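DUF4136 domain-containing protein (Bacteroides thetaiotaomicron, PDB 4F54) is of unknown function but belongs to the DUF4136 family in the TolB_N clan and is probably made as a lipoprotein. Local coordinates at residues Q103-W108 and W125-A130; I141-N146 and V160-L165; D15-Y20 and T166-G171; A93-F98 and Y135-F140. All coordinates share one frame; numbering follows the deposited sequence.

Interaction 1. Residues Q103-W108 and W125-A130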
# COMPACT_ATOMS: atom_id res chain seq x y z
N GLN A 103 6.09 9.31 14.67
CA GLN A 103 5.63 7.87 14.45
C GLN A 103 6.31 7.27 13.20
O GLN A 103 6.28 7.88 12.12
CB GLN A 103 4.12 7.79 14.29
CG GLN A 103 3.49 6.39 14.26
CD GLN A 103 3.52 5.75 15.65
OE1 GLN A 103 3.34 6.46 16.65
NE2 GLN A 103 3.82 4.44 15.72
N PRO A 104 6.94 6.06 13.31
CA PRO A 104 7.55 5.48 12.12
C PRO A 104 6.56 5.29 10.96
O PRO A 104 6.92 5.51 9.79
CB PRO A 104 8.07 4.14 12.61
CG PRO A 104 8.38 4.36 14.07
CD PRO A 104 7.27 5.29 14.54
N GLU A 105 5.31 4.94 11.30
CA GLU A 105 4.18 4.88 10.35
C GLU A 105 3.58 6.29 10.25
O GLU A 105 2.47 6.55 10.74
CB GLU A 105 3.14 3.88 10.85
CG GLU A 105 3.66 2.46 10.99
CD GLU A 105 4.38 2.15 12.29
OE1 GLU A 105 4.37 3.01 13.20
OE2 GLU A 105 5.00 1.05 12.36
N TRP A 106 4.32 7.20 9.62
CA TRP A 106 3.98 8.63 9.65
C TRP A 106 2.72 8.90 8.89
O TRP A 106 2.06 9.87 9.16
CB TRP A 106 5.14 9.53 9.17
CG TRP A 106 6.01 8.96 8.08
CD1 TRP A 106 7.26 8.38 8.21
CD2 TRP A 106 5.70 8.87 6.64
NE1 TRP A 106 7.74 7.93 7.00
CE2 TRP A 106 6.84 8.19 6.01
CE3 TRP A 106 4.61 9.28 5.84
CZ2 TRP A 106 6.89 7.94 4.64
CZ3 TRP A 106 4.69 9.01 4.46
CH2 TRP A 106 5.80 8.35 3.88
N TRP A 107 2.33 8.00 7.98
CA TRP A 107 1.17 8.18 7.13
C TRP A 107 -0.04 8.17 7.97
O TRP A 107 -1.02 8.73 7.55
CB TRP A 107 1.13 7.17 6.00
CG TRP A 107 1.53 5.76 6.40
CD1 TRP A 107 0.68 4.73 6.80
CD2 TRP A 107 2.89 5.21 6.47
NE1 TRP A 107 1.39 3.61 7.09
CE2 TRP A 107 2.74 3.83 6.88
CE3 TRP A 107 4.16 5.70 6.22
CZ2 TRP A 107 3.84 3.01 7.10
CZ3 TRP A 107 5.26 4.85 6.40
CH2 TRP A 107 5.08 3.51 6.82
N TRP A 108 0.00 7.56 9.17
CA TRP A 108 -1.14 7.60 10.08
C TRP A 108 -1.48 8.97 10.54
O TRP A 108 -2.59 9.18 11.05
CB TRP A 108 -0.91 6.80 11.35
CG TRP A 108 -0.77 5.33 11.13
CD1 TRP A 108 -1.15 4.56 10.04
CD2 TRP A 108 -0.19 4.39 12.07
NE1 TRP A 108 -0.85 3.25 10.23
CE2 TRP A 108 -0.27 3.08 11.43
CE3 TRP A 108 0.37 4.51 13.34
CZ2 TRP A 108 0.22 1.94 12.05
CZ3 TRP A 108 0.80 3.34 13.96
CH2 TRP A 108 0.74 2.10 13.32
N TRP A 125 -4.59 -0.10 14.06
CA TRP A 125 -3.61 -0.84 13.30
C TRP A 125 -2.65 -1.59 14.20
O TRP A 125 -2.36 -1.14 15.33
CB TRP A 125 -2.74 0.09 12.42
CG TRP A 125 -3.52 0.89 11.44
CD1 TRP A 125 -3.80 2.24 11.47
CD2 TRP A 125 -4.20 0.38 10.26
NE1 TRP A 125 -4.55 2.61 10.39
CE2 TRP A 125 -4.81 1.53 9.60
CE3 TRP A 125 -4.33 -0.87 9.68
CZ2 TRP A 125 -5.57 1.39 8.44
CZ3 TRP A 125 -5.07 -1.00 8.49
CH2 TRP A 125 -5.69 0.11 7.90
N TYR A 126 -2.10 -2.68 13.65
CA TYR A 126 -1.04 -3.42 14.34
C TYR A 126 0.08 -3.64 13.34
O TYR A 126 -0.18 -4.29 12.32
CB TYR A 126 -1.50 -4.78 14.86
CG TYR A 126 -0.49 -5.40 15.78
CD1 TYR A 126 -0.34 -4.90 17.06
CD2 TYR A 126 0.36 -6.40 15.37
CE1 TYR A 126 0.58 -5.44 17.95
CE2 TYR A 126 1.27 -6.94 16.24
CZ TYR A 126 1.42 -6.42 17.51
OH TYR A 126 2.35 -6.94 18.43
N TYR A 127 1.29 -3.14 13.66
CA TYR A 127 2.50 -3.32 12.85
C TYR A 127 3.45 -4.31 13.50
O TYR A 127 4.00 -4.01 14.57
CB TYR A 127 3.25 -1.95 12.62
CG TYR A 127 3.14 -1.48 11.19
CD1 TYR A 127 1.94 -1.01 10.67
CD2 TYR A 127 4.25 -1.55 10.33
CE1 TYR A 127 1.81 -0.58 9.37
CE2 TYR A 127 4.12 -1.14 9.01
CZ TYR A 127 2.89 -0.65 8.53
OH TYR A 127 2.71 -0.24 7.21
N PRO A 128 3.63 -5.49 12.87
CA PRO A 128 4.47 -6.53 13.48
C PRO A 128 5.92 -6.47 13.08
O PRO A 128 6.71 -7.37 13.39
CB PRO A 128 3.83 -7.84 13.02
CG PRO A 128 3.14 -7.47 11.76
CD PRO A 128 2.78 -6.03 11.80
N TYR A 129 6.30 -5.40 12.39
CA TYR A 129 7.67 -5.18 11.96
C TYR A 129 8.01 -3.67 11.91
O TYR A 129 7.09 -2.80 11.91
CB TYR A 129 7.89 -5.84 10.58
CG TYR A 129 6.82 -5.48 9.56
CD1 TYR A 129 6.88 -4.30 8.79
CD2 TYR A 129 5.75 -6.31 9.35
CE1 TYR A 129 5.92 -4.03 7.84
CE2 TYR A 129 4.73 -6.02 8.45
CZ TYR A 129 4.83 -4.90 7.66
OH TYR A 129 3.86 -4.61 6.78
N ALA A 130 9.31 -3.38 11.92
CA ALA A 130 9.83 -2.02 11.81
C ALA A 130 9.75 -1.51 10.36
O ALA A 130 9.88 -2.28 9.39
CB ALA A 130 11.30 -1.93 12.30

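Interaction 2. Residues I141-N146 and V160-L165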
# COMPACT_ATOMS: atom_id res chain seq x y z
N ILE A 141 2.69 4.61 -0.80
CA ILE A 141 2.69 3.70 0.38
C ILE A 141 1.55 2.72 0.15
O ILE A 141 0.41 3.13 -0.04
CB ILE A 141 2.42 4.40 1.74
CG1 ILE A 141 3.64 5.17 2.24
CG2 ILE A 141 2.04 3.41 2.87
CD1 ILE A 141 4.79 4.27 2.72
N THR A 142 1.87 1.43 0.18
CA THR A 142 0.95 0.33 -0.03
C THR A 142 1.05 -0.57 1.17
O THR A 142 2.14 -0.92 1.61
CB THR A 142 1.25 -0.41 -1.32
OG1 THR A 142 1.15 0.52 -2.40
CG2 THR A 142 0.30 -1.67 -1.51
N GLU A 143 -0.09 -0.96 1.70
CA GLU A 143 -0.20 -1.88 2.86
C GLU A 143 -1.16 -3.02 2.52
O GLU A 143 -2.25 -2.81 1.94
CB GLU A 143 -0.65 -1.14 4.12
CG GLU A 143 0.37 -0.11 4.60
CD GLU A 143 -0.19 0.77 5.72
OE1 GLU A 143 -1.31 1.30 5.58
OE2 GLU A 143 0.46 0.91 6.78
N MSE A 144 -0.77 -4.20 2.97
CA MSE A 144 -1.48 -5.46 2.86
C MSE A 144 -1.83 -5.90 4.25
O MSE A 144 -0.98 -5.98 5.13
CB MSE A 144 -0.66 -6.53 2.13
CG MSE A 144 -1.46 -7.80 1.83
SE MSE A 144 -0.33 -9.10 0.92
CE MSE A 144 0.31 -7.95 -0.59
N VAL A 145 -3.12 -6.08 4.47
CA VAL A 145 -3.70 -6.33 5.79
C VAL A 145 -4.31 -7.75 5.87
O VAL A 145 -4.86 -8.29 4.87
CB VAL A 145 -4.78 -5.26 6.17
CG1 VAL A 145 -4.13 -3.87 6.34
CG2 VAL A 145 -5.96 -5.20 5.23
N ASN A 146 -4.22 -8.33 7.06
CA ASN A 146 -4.80 -9.65 7.33
C ASN A 146 -6.25 -9.53 7.82
O ASN A 146 -6.50 -9.34 9.03
CB ASN A 146 -3.96 -10.41 8.37
CG ASN A 146 -4.46 -11.81 8.60
OD1 ASN A 146 -5.50 -12.21 8.06
ND2 ASN A 146 -3.74 -12.55 9.43
N VAL A 160 0.58 -7.28 7.04
CA VAL A 160 1.52 -8.36 6.79
C VAL A 160 2.65 -7.96 5.86
O VAL A 160 3.69 -8.63 5.86
CB VAL A 160 0.80 -9.65 6.25
CG1 VAL A 160 -0.14 -10.20 7.32
CG2 VAL A 160 0.06 -9.39 4.92
N TRP A 161 2.45 -6.87 5.09
CA TRP A 161 3.42 -6.41 4.12
C TRP A 161 3.15 -4.94 3.82
O TRP A 161 1.99 -4.52 3.80
CB TRP A 161 3.34 -7.29 2.88
CG TRP A 161 4.20 -6.97 1.73
CD1 TRP A 161 5.46 -7.49 1.48
CD2 TRP A 161 3.88 -6.14 0.57
NE1 TRP A 161 5.94 -7.04 0.27
CE2 TRP A 161 5.04 -6.25 -0.34
CE3 TRP A 161 2.78 -5.38 0.18
CZ2 TRP A 161 5.07 -5.60 -1.57
CZ3 TRP A 161 2.81 -4.73 -1.04
CH2 TRP A 161 3.91 -4.83 -1.90
N THR A 162 4.24 -4.20 3.66
CA THR A 162 4.23 -2.79 3.29
C THR A 162 5.26 -2.55 2.20
O THR A 162 6.33 -3.13 2.22
CB THR A 162 4.52 -1.90 4.54
OG1 THR A 162 3.62 -2.24 5.59
CG2 THR A 162 4.40 -0.39 4.21
N SER A 163 4.96 -1.66 1.28
CA SER A 163 5.94 -1.18 0.32
C SER A 163 5.91 0.35 0.26
O SER A 163 4.87 1.00 0.53
CB SER A 163 5.75 -1.80 -1.08
OG SER A 163 4.54 -1.34 -1.65
N TYR A 164 7.09 0.88 -0.09
CA TYR A 164 7.30 2.27 -0.31
C TYR A 164 8.01 2.42 -1.64
O TYR A 164 9.15 1.95 -1.81
CB TYR A 164 8.06 2.92 0.81
CG TYR A 164 8.20 4.42 0.78
CD1 TYR A 164 7.09 5.23 0.54
CD2 TYR A 164 9.38 5.03 1.16
CE1 TYR A 164 7.22 6.61 0.57
CE2 TYR A 164 9.53 6.41 1.21
CZ TYR A 164 8.41 7.20 0.91
OH TYR A 164 8.53 8.60 0.98
N LEU A 165 7.32 3.05 -2.59
CA LEU A 165 7.89 3.31 -3.94
C LEU A 165 8.23 4.80 -4.00
O LEU A 165 7.32 5.63 -3.83
CB LEU A 165 6.83 2.98 -4.99
CG LEU A 165 6.13 1.63 -4.82
CD1 LEU A 165 5.22 1.34 -6.03
CD2 LEU A 165 7.14 0.50 -4.64
O HOH W 1 3.99 1.35 -2.30

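Interaction 3. Residues D15-Y20 and T166-G171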
# COMPACT_ATOMS: atom_id res chain seq x y z
N ASP A 15 17.76 1.28 -11.86
CA ASP A 15 16.40 1.85 -11.98
C ASP A 15 16.25 3.37 -11.72
O ASP A 15 17.03 4.00 -10.99
CB ASP A 15 15.40 1.10 -11.07
CG ASP A 15 15.43 -0.42 -11.28
OD1 ASP A 15 15.45 -0.89 -12.44
OD2 ASP A 15 15.41 -1.15 -10.26
N ASN A 16 15.21 3.93 -12.31
CA ASN A 16 14.83 5.32 -12.11
C ASN A 16 13.83 5.51 -10.96
O ASN A 16 12.97 6.38 -11.06
CB ASN A 16 14.13 5.83 -13.37
CG ASN A 16 15.00 5.78 -14.58
OD1 ASN A 16 16.17 6.13 -14.51
ND2 ASN A 16 14.44 5.33 -15.70
N TYR A 17 13.90 4.64 -9.95
CA TYR A 17 13.07 4.67 -8.75
C TYR A 17 13.69 3.74 -7.68
O TYR A 17 14.64 2.99 -7.95
CB TYR A 17 11.65 4.22 -9.08
CG TYR A 17 11.60 2.88 -9.77
CD1 TYR A 17 11.70 1.69 -9.04
CD2 TYR A 17 11.55 2.80 -11.16
CE1 TYR A 17 11.71 0.46 -9.68
CE2 TYR A 17 11.54 1.59 -11.81
CZ TYR A 17 11.63 0.42 -11.08
OH TYR A 17 11.63 -0.80 -11.78
N LEU A 18 13.15 3.81 -6.47
CA LEU A 18 13.60 3.04 -5.30
C LEU A 18 12.40 2.32 -4.75
O LEU A 18 11.34 2.88 -4.69
CB LEU A 18 14.14 3.96 -4.21
CG LEU A 18 15.39 4.81 -4.60
CD1 LEU A 18 15.74 5.89 -3.59
CD2 LEU A 18 16.61 3.93 -4.87
N VAL A 19 12.58 1.08 -4.31
CA VAL A 19 11.49 0.25 -3.83
C VAL A 19 11.92 -0.40 -2.51
O VAL A 19 12.93 -1.11 -2.47
CB VAL A 19 11.12 -0.87 -4.83
CG1 VAL A 19 10.04 -1.81 -4.24
CG2 VAL A 19 10.64 -0.27 -6.13
N TYR A 20 11.14 -0.17 -1.45
CA TYR A 20 11.39 -0.73 -0.13
C TYR A 20 10.17 -1.57 0.24
O TYR A 20 9.03 -1.21 -0.04
CB TYR A 20 11.62 0.38 0.91
CG TYR A 20 12.72 1.34 0.56
CD1 TYR A 20 14.06 0.98 0.74
CD2 TYR A 20 12.43 2.60 -0.01
CE1 TYR A 20 15.09 1.85 0.38
CE2 TYR A 20 13.44 3.47 -0.39
CZ TYR A 20 14.77 3.09 -0.19
OH TYR A 20 15.79 3.93 -0.54
N THR A 166 9.47 5.15 -4.25
CA THR A 166 9.91 6.56 -4.09
C THR A 166 11.08 6.87 -4.99
O THR A 166 11.48 6.01 -5.77
CB THR A 166 10.19 6.88 -2.60
OG1 THR A 166 10.33 8.30 -2.44
CG2 THR A 166 11.43 6.16 -2.09
N GLY A 167 11.62 8.08 -4.93
CA GLY A 167 12.81 8.38 -5.71
C GLY A 167 12.64 8.35 -7.23
O GLY A 167 13.58 8.15 -7.97
N PHE A 168 11.42 8.61 -7.68
CA PHE A 168 11.11 8.57 -9.11
C PHE A 168 11.75 9.71 -9.88
O PHE A 168 11.65 10.88 -9.50
CB PHE A 168 9.61 8.62 -9.33
CG PHE A 168 8.88 7.34 -8.97
CD1 PHE A 168 8.82 6.29 -9.88
CD2 PHE A 168 8.19 7.23 -7.79
CE1 PHE A 168 8.15 5.13 -9.58
CE2 PHE A 168 7.51 6.04 -7.48
CZ PHE A 168 7.49 5.01 -8.40
N GLU A 169 12.41 9.38 -10.99
CA GLU A 169 13.00 10.40 -11.85
C GLU A 169 11.91 11.22 -12.54
O GLU A 169 10.83 10.72 -12.81
CB GLU A 169 13.98 9.79 -12.89
CG GLU A 169 15.29 9.21 -12.33
CD GLU A 169 16.10 10.18 -11.46
OE1 GLU A 169 16.63 11.18 -11.98
OE2 GLU A 169 16.23 9.91 -10.24
N THR A 170 12.22 12.50 -12.81
CA THR A 170 11.20 13.40 -13.34
C THR A 170 11.52 13.94 -14.74
O THR A 170 10.79 14.80 -15.23
CB THR A 170 10.94 14.56 -12.35
OG1 THR A 170 12.17 15.25 -12.15
CG2 THR A 170 10.40 14.05 -11.02
N GLY A 171 12.61 13.49 -15.39
CA GLY A 171 12.90 13.88 -16.80
C GLY A 171 11.93 13.18 -17.77
O GLY A 171 11.33 12.18 -17.40

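Interaction 4. Residues A93-F98 and Y135-F140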
# COMPACT_ATOMS: atom_id res chain seq x y z
N ALA A 93 1.09 13.26 -2.33
CA ALA A 93 1.18 14.53 -3.10
C ALA A 93 1.66 15.69 -2.24
O ALA A 93 2.10 16.73 -2.75
CB ALA A 93 -0.16 14.87 -3.75
N SER A 94 1.54 15.54 -0.92
CA SER A 94 1.95 16.56 0.06
C SER A 94 2.42 15.87 1.34
O SER A 94 1.80 14.90 1.81
CB SER A 94 0.77 17.41 0.49
OG SER A 94 1.19 18.46 1.42
N THR A 95 3.46 16.41 1.94
CA THR A 95 3.88 15.94 3.28
C THR A 95 3.54 16.95 4.40
O THR A 95 4.09 16.87 5.50
CB THR A 95 5.40 15.63 3.28
OG1 THR A 95 6.14 16.83 3.06
CG2 THR A 95 5.70 14.56 2.25
N TYR A 96 2.63 17.89 4.11
CA TYR A 96 2.18 18.90 5.06
C TYR A 96 1.82 18.32 6.43
O TYR A 96 2.25 18.84 7.46
CB TYR A 96 1.01 19.64 4.45
CG TYR A 96 0.33 20.68 5.33
CD1 TYR A 96 0.90 21.92 5.54
CD2 TYR A 96 -0.94 20.43 5.86
CE1 TYR A 96 0.24 22.90 6.29
CE2 TYR A 96 -1.60 21.38 6.62
CZ TYR A 96 -1.00 22.61 6.83
OH TYR A 96 -1.66 23.54 7.59
N TYR A 97 1.13 17.18 6.44
CA TYR A 97 0.74 16.56 7.69
C TYR A 97 1.88 15.78 8.39
O TYR A 97 1.71 15.38 9.54
CB TYR A 97 -0.52 15.70 7.50
CG TYR A 97 -1.80 16.51 7.33
CD1 TYR A 97 -2.44 17.09 8.44
CD2 TYR A 97 -2.34 16.75 6.08
CE1 TYR A 97 -3.61 17.82 8.28
CE2 TYR A 97 -3.50 17.48 5.91
CZ TYR A 97 -4.13 18.02 7.00
OH TYR A 97 -5.28 18.74 6.78
N PHE A 98 3.04 15.58 7.76
CA PHE A 98 4.07 14.74 8.35
C PHE A 98 5.17 15.52 9.06
O PHE A 98 5.84 14.97 9.91
CB PHE A 98 4.67 13.80 7.33
CG PHE A 98 3.64 13.03 6.57
CD1 PHE A 98 2.51 12.56 7.21
CD2 PHE A 98 3.77 12.81 5.21
CE1 PHE A 98 1.54 11.89 6.51
CE2 PHE A 98 2.82 12.06 4.52
CZ PHE A 98 1.67 11.63 5.18
N TYR A 135 9.65 10.24 4.47
CA TYR A 135 8.59 10.77 3.65
C TYR A 135 9.10 11.65 2.48
O TYR A 135 10.03 12.45 2.64
CB TYR A 135 7.47 11.48 4.43
CG TYR A 135 7.90 12.58 5.35
CD1 TYR A 135 8.26 13.83 4.86
CD2 TYR A 135 7.93 12.36 6.72
CE1 TYR A 135 8.64 14.85 5.71
CE2 TYR A 135 8.32 13.36 7.58
CZ TYR A 135 8.67 14.59 7.08
OH TYR A 135 9.04 15.57 7.96
N SER A 136 8.37 11.54 1.37
CA SER A 136 8.58 12.34 0.18
C SER A 136 7.30 12.34 -0.67
O SER A 136 6.51 11.39 -0.61
CB SER A 136 9.80 11.74 -0.57
OG SER A 136 9.92 12.33 -1.83
N THR A 137 7.06 13.40 -1.44
CA THR A 137 5.96 13.41 -2.37
C THR A 137 6.35 12.64 -3.65
O THR A 137 7.49 12.17 -3.80
CB THR A 137 5.55 14.85 -2.72
OG1 THR A 137 6.65 15.49 -3.39
CG2 THR A 137 5.15 15.66 -1.44
N ASN A 138 5.38 12.52 -4.55
CA ASN A 138 5.48 11.69 -5.75
C ASN A 138 5.94 10.27 -5.40
O ASN A 138 6.87 9.74 -6.01
CB ASN A 138 6.39 12.34 -6.78
CG ASN A 138 6.16 11.80 -8.17
OD1 ASN A 138 5.04 11.44 -8.54
ND2 ASN A 138 7.25 11.67 -8.97
N SER A 139 5.36 9.73 -4.35
CA SER A 139 5.75 8.43 -3.79
C SER A 139 4.48 7.67 -3.41
O SER A 139 3.42 8.24 -3.28
CB SER A 139 6.61 8.67 -2.56
OG SER A 139 7.82 9.34 -2.89
N PHE A 140 4.59 6.35 -3.29
CA PHE A 140 3.45 5.48 -2.95
C PHE A 140 3.71 4.69 -1.68
O PHE A 140 4.76 4.12 -1.53
CB PHE A 140 3.09 4.50 -4.05
CG PHE A 140 2.68 5.14 -5.37
CD1 PHE A 140 3.63 5.55 -6.31
CD2 PHE A 140 1.32 5.24 -5.71
CE1 PHE A 140 3.21 6.09 -7.54
CE2 PHE A 140 0.92 5.80 -6.92
CZ PHE A 140 1.87 6.24 -7.83

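Interaction 1. Residues Q103-W108 and W125-A130
Tyr127 lies against Glu105, Trp107 and Trp108, and following it outward from the backbone gives a worked example of how aromatic side chains join two segments without strand pairing, one ending in a 3-10 turn. Its CB already approaches the carboxylate oxygen Glu105 OE2, and the next atom, Tyr127 CG, is 3.4 Å from that same OE2. Across the ring, Glu105 CG stands over the centre of one face, 3.8 Å from the centroid, a CH-pi contact for which chi1 (-61°) sets CG anti to the carbonyl carbon. On one side of the ring, Tyr127 CD1 meets Trp108 CZ2 at 3.7 Å, the two rings crossing steeply. At the tip, Tyr127 OH reaches the edge of Trp107, 3.4 Å from its CZ2, and continues to Glu143 and Thr162 of the neighbouring strands, to which it is hydrogen-bonded.

Trp108 is itself sandwiched. Glu105 CB covers the centre of one face of its indole, while the opposite face makes an offset stack with Trp125, the five-membered rings 4.4 Å apart and nearly parallel at 8°. The other carboxylate oxygen, Glu105 OE1, accepts an almost straight bond (2.9 Å) from Gln103 NE2, which helps fix the carboxylate beside the tyrosine.

An alanine in place of Tyr127 would probably open a gap beneath Glu105 CG and between Trp107 CZ2 and Trp108 CZ2, and leave Glu143 and Thr162 without this hydroxyl partner. The loops are thus joined by aromatic faces and edges, while the tyrosine hydroxyl ties the cluster to the sheet.

Interaction 2. Residues I141-N146 and V160-L165
Thr142 and Ser163 face each other as an antiparallel hydrogen-bonded pair and satisfy each other's backbone twice: Thr142 N gives to Ser163 O at 3.1 Å, and Ser163 N to Thr142 O at 2.9 Å. Their side chains share a water, bound to Thr142 OG1 at 3.0 Å and to Ser163 OG at 2.8 Å; it also donates weakly to Ser163 O. Tyr65 is a further partner of Thr142 OG1.

Farther along, Met144, present as selenomethionine, sends its N to Trp161 O (2.9 Å), while its own O accepts from Val160 N (2.8 Å). Its chain bends at chi3 (-54°), which brings CE within 3.6 Å of Trp161 CE3; Trp161 NE1 is bonded to Ser191. Val160 CG2 packs against Met144 CG.

The other face buries Glu143 and Thr162, which lie side by side. Four groups satisfy the carboxylate: Tyr113 and Gln88 at OE1, Tyr127 and Trp107 at OE2. Thr162 OG1 has Tyr129 as a further partner.

With Val160 and Trp161 both opposite Met144, the arrangement is a classic beta bulge in the antiparallel pairing of two consecutive strands at the centre of a mixed sheet.

Interaction 3. Residues D15-Y20 and T166-G171
Tyr17 and Phe168 meet through different first torsions. Tyr17 carries CG between its backbone N and carbonyl carbon (chi1 54°), and its CB makes the nearest contact with Phe168, whose CG is anti to the carbonyl carbon (chi1 -73°). Tyr17 CB comes 3.6 Å from Phe168 CD1, and the two rings stand obliquely at 38°. The tyrosine ring also rests over Asp15 CB and against helix 179-189, while Phe168 packs on Asn138 as well.

Backbone bonds run through the middle. Leu18 and Thr166 form an antiparallel hydrogen-bonded pair, Leu18 N to Thr166 O at 2.8 Å and Thr166 N to Leu18 O at 3.0 Å. Beyond the positive-phi turn at Gly167, where a beta carbon would collide with Leu18 CD1, Glu169 N returns to Asn16 O at 3.1 Å. That oxygen also receives the CA-H of Phe168.

Two side-chain contacts flank the bonds. Thr166 CG2 lies in the plane of the Tyr20 ring, 3.8 Å from CE2 at its edge, while Thr166 OG1 is bonded to Ser139. Asn16 and Glu169 cross at about a right angle, with Asn16 CB 3.7 Å from Glu169 CG.

An alanine at Phe168 would probably leave Tyr17 CB without its apolar cover and open a gap beside Asn138. Main-chain bonds thus extend the pairing past the strand end, with carbon contacts beside them at a partly exposed edge.

Interaction 4. Residues A93-F98 and Y135-F140
Thr95 and Phe98 close on the ring of Tyr135 where the loop after strand 85-92, opened by an ST turn at Ser94, meets the approach to strand 139-146. These two strands are antiparallel neighbours in the sheet, so the contact joins the chain leaving one to the chain entering the other.

Aromatic packing comes first. Phe98 CB sits over one face of Tyr135, offset toward the rim, in a CH-pi contact 3.8 Å from the ring centroid. The two side chains slide past each other in opposite directions, and their rings meet obliquely at 46°. Tyr135 is carried there with CG between its backbone N and carbonyl carbon (chi1 54°). Trp106 adds an edge-to-face partner to the same ring.

Methyl contacts form the second group. Thr95 crosses Tyr135 at about a right angle, its CG2 lying 3.7 Å from Tyr135 CD1. That methyl also meets the one on Thr137, CG2 to CG2 at 3.9 Å. Thr137 CG2 in turn touches the backbone of Ala93, 3.5 Å from its O.

Hydrogen bonds lie within each segment. Ser94 OG accepts from Tyr96 N at 3.1 Å, which defines the ST turn, and Phe98 N bonds to Thr95 O at 2.8 Å, a bond that spans the two residues that touch Tyr135. Across from them, Ser139 OG, which is also bonded to Thr166 OG1, donates to Thr137 O at 3.0 Å, approaching from above the carbonyl plane, 65° out of it.

Interaction 2 is the core of the four, a buried strand pair held by main-chain bonds, and the others gather round it. Interaction 3 pairs the end of strand 159-166 with the start of the neighbouring strand 18-23 at a partly exposed end, still by backbone bonding. Interaction 4 shares strand 139-146 with interaction 2 but lies at the surface and relies on carbon packing. Interaction 1, partly buried over the face that carries Glu143 and Thr162, is aromatic, and its Tyr127 and Tyr129 reach those two residues. Trp106 links interactions 1 and 4, while Ser139 and Thr166 probably join interactions 3 and 4 by a hydroxyl bond. Regular pairing thus gives way to side-chain packing where loops replace strands.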